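PDB 4ATG: TAF6 from Antonospora locustae, which is probably a subunit of the general transcription factor TFIID, whose C-terminal HEAT-repeat domain, the part described here, is implicated in forming the complex with Taf9. Local coordinates for residues G152-L157 / N187-V192. Residues are numbered along the deposited sequence; the frame is centred on the assembly and turned at random.
Sequences GALYCL and NLLDNV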
loop_
_atom_site.group_PDB
_atom_site.type_symbol
_atom_site.label_atom_id
_atom_site.label_comp_id
_atom_site.label_asym_id
_atom_site.label_seq_id
_atom_site.Cartn_x
_atom_site.Cartn_y
_atom_site.Cartn_z
ATOM N N GLY A 152 8.745 8.300 1.502
ATOM C CA GLY A 152 7.838 7.253 1.025
ATOM C C GLY A 152 6.946 7.808 -0.072
ATOM O O GLY A 152 6.825 7.209 -1.146
ATOM N N ALA A 153 6.345 8.983 0.178
ATOM C CA ALA A 153 5.448 9.651 -0.782
ATOM C C ALA A 153 6.155 9.921 -2.111
ATOM O O ALA A 153 5.618 9.562 -3.154
ATOM C CB ALA A 153 4.910 10.939 -0.197
ATOM N N LEU A 154 7.380 10.488 -2.073
ATOM C CA LEU A 154 8.154 10.748 -3.290
ATOM C C LEU A 154 8.563 9.451 -4.004
ATOM O O LEU A 154 8.462 9.382 -5.230
ATOM C CB LEU A 154 9.409 11.596 -2.990
ATOM C CG LEU A 154 10.239 11.989 -4.237
ATOM C CD1 LEU A 154 9.387 12.735 -5.292
ATOM C CD2 LEU A 154 11.456 12.798 -3.849
ATOM N N TYR A 155 9.014 8.434 -3.251
ATOM C CA TYR A 155 9.393 7.144 -3.843
ATOM C C TYR A 155 8.226 6.582 -4.630
ATOM O O TYR A 155 8.413 6.173 -5.769
ATOM C CB TYR A 155 9.830 6.127 -2.776
ATOM C CG TYR A 155 10.256 4.822 -3.404
ATOM C CD1 TYR A 155 11.523 4.679 -3.962
ATOM C CD2 TYR A 155 9.366 3.756 -3.516
ATOM C CE1 TYR A 155 11.902 3.503 -4.602
ATOM C CE2 TYR A 155 9.737 2.569 -4.159
ATOM C CZ TYR A 155 11.010 2.451 -4.694
ATOM O OH TYR A 155 11.408 1.294 -5.313
ATOM N N CYS A 156 7.017 6.590 -4.035
ATOM C CA CYS A 156 5.827 6.070 -4.713
ATOM C C CYS A 156 5.526 6.848 -5.992
ATOM O O CYS A 156 5.370 6.221 -7.037
ATOM C CB CYS A 156 4.621 6.032 -3.784
ATOM S SG CYS A 156 3.220 5.107 -4.455
ATOM N N LEU A 157 5.531 8.205 -5.929
ATOM C CA LEU A 157 5.328 9.033 -7.113
ATOM C C LEU A 157 6.337 8.697 -8.206
ATOM O O LEU A 157 5.969 8.574 -9.386
ATOM C CB LEU A 157 5.490 10.520 -6.756
ATOM C CG LEU A 157 4.293 11.174 -6.027
ATOM C CD1 LEU A 157 4.660 12.562 -5.525
ATOM C CD2 LEU A 157 3.070 11.292 -6.961
ATOM N N ASN A 187 18.030 13.739 -1.861
ATOM C CA ASN A 187 18.898 12.713 -2.470
ATOM C C ASN A 187 18.103 11.860 -3.447
ATOM O O ASN A 187 18.571 11.591 -4.551
ATOM C CB ASN A 187 19.566 11.819 -1.416
ATOM C CG ASN A 187 20.784 12.433 -0.757
ATOM O OD1 ASN A 187 21.378 13.403 -1.244
ATOM N ND2 ASN A 187 21.199 11.860 0.363
ATOM N N LEU A 188 16.884 11.463 -3.057
ATOM C CA LEU A 188 16.004 10.674 -3.922
ATOM C C LEU A 188 15.586 11.521 -5.133
ATOM O O LEU A 188 15.638 11.055 -6.265
ATOM C CB LEU A 188 14.735 10.226 -3.141
ATOM C CG LEU A 188 13.644 9.499 -3.959
ATOM C CD1 LEU A 188 14.184 8.205 -4.633
ATOM C CD2 LEU A 188 12.429 9.173 -3.081
ATOM N N LEU A 189 15.179 12.758 -4.876
ATOM C CA LEU A 189 14.737 13.715 -5.878
ATOM C C LEU A 189 15.806 13.902 -6.953
ATOM O O LEU A 189 15.486 13.773 -8.134
ATOM C CB LEU A 189 14.379 15.037 -5.175
ATOM C CG LEU A 189 13.720 16.157 -5.994
ATOM C CD1 LEU A 189 12.473 15.655 -6.714
ATOM C CD2 LEU A 189 13.311 17.320 -5.074
ATOM N N ASP A 190 17.080 14.124 -6.548
ATOM C CA ASP A 190 18.204 14.292 -7.484
ATOM C C ASP A 190 18.394 13.039 -8.365
ATOM O O ASP A 190 18.620 13.177 -9.568
ATOM C CB ASP A 190 19.493 14.650 -6.734
ATOM C CG ASP A 190 19.594 16.086 -6.230
ATOM O OD1 ASP A 190 18.811 16.946 -6.703
ATOM O OD2 ASP A 190 20.481 16.358 -5.389
ATOM N N ASN A 191 18.242 11.823 -7.783
ATOM C CA ASN A 191 18.355 10.561 -8.528
ATOM C C ASN A 191 17.205 10.394 -9.534
ATOM O O ASN A 191 17.439 9.995 -10.674
ATOM C CB ASN A 191 18.402 9.357 -7.561
ATOM C CG ASN A 191 19.645 9.312 -6.696
ATOM O OD1 ASN A 191 20.677 9.893 -7.016
ATOM N ND2 ASN A 191 19.583 8.598 -5.584
ATOM N N VAL A 192 15.971 10.724 -9.122
ATOM C CA VAL A 192 14.783 10.596 -9.982
ATOM C C VAL A 192 14.866 11.523 -11.198
ATOM O O VAL A 192 14.576 11.099 -12.309
ATOM C CB VAL A 192 13.485 10.835 -9.159
ATOM C CG1 VAL A 192 12.244 10.951 -10.058
ATOM C CG2 VAL A 192 13.303 9.725 -8.130
#
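L188 and L154 reach across between two nearly parallel helices and lie alongside one another, running in opposite senses, each ending against the backbone of the other helix. The L188 methyl CD2 does most of the touching: it lies 3.5 Å from Y155 N. CD2 of L188 also rests on L154 CG at 3.7 Å. In return L154 sends CD2 to the opposite helix, where it sits 3.9 Å from the backbone N of L189 and equally close to L189 CB. Both leucines point their CB toward the partner helix and hold CG anti to the backbone N (chi1 -177° in L154, 174° in L188), which carries each branch out toward the partner helix. The second L188 methyl, CD1, lies more loosely off the edge of the Y155 ring, near its plane. No hydrogen bond crosses; the contact is apolar, and the short segment axes stay 10.4 Å apart at an angle of 12°. I169 of helix 162-179, the helix linking the two in sequence, touches both L154 and L189, while W140 of helix 128-140 also packs on L154. Y155 and C156 also meet helix 104-121. The contact packs the last helix, 183-194, on helix 147-160 at the C-terminal end of the domain.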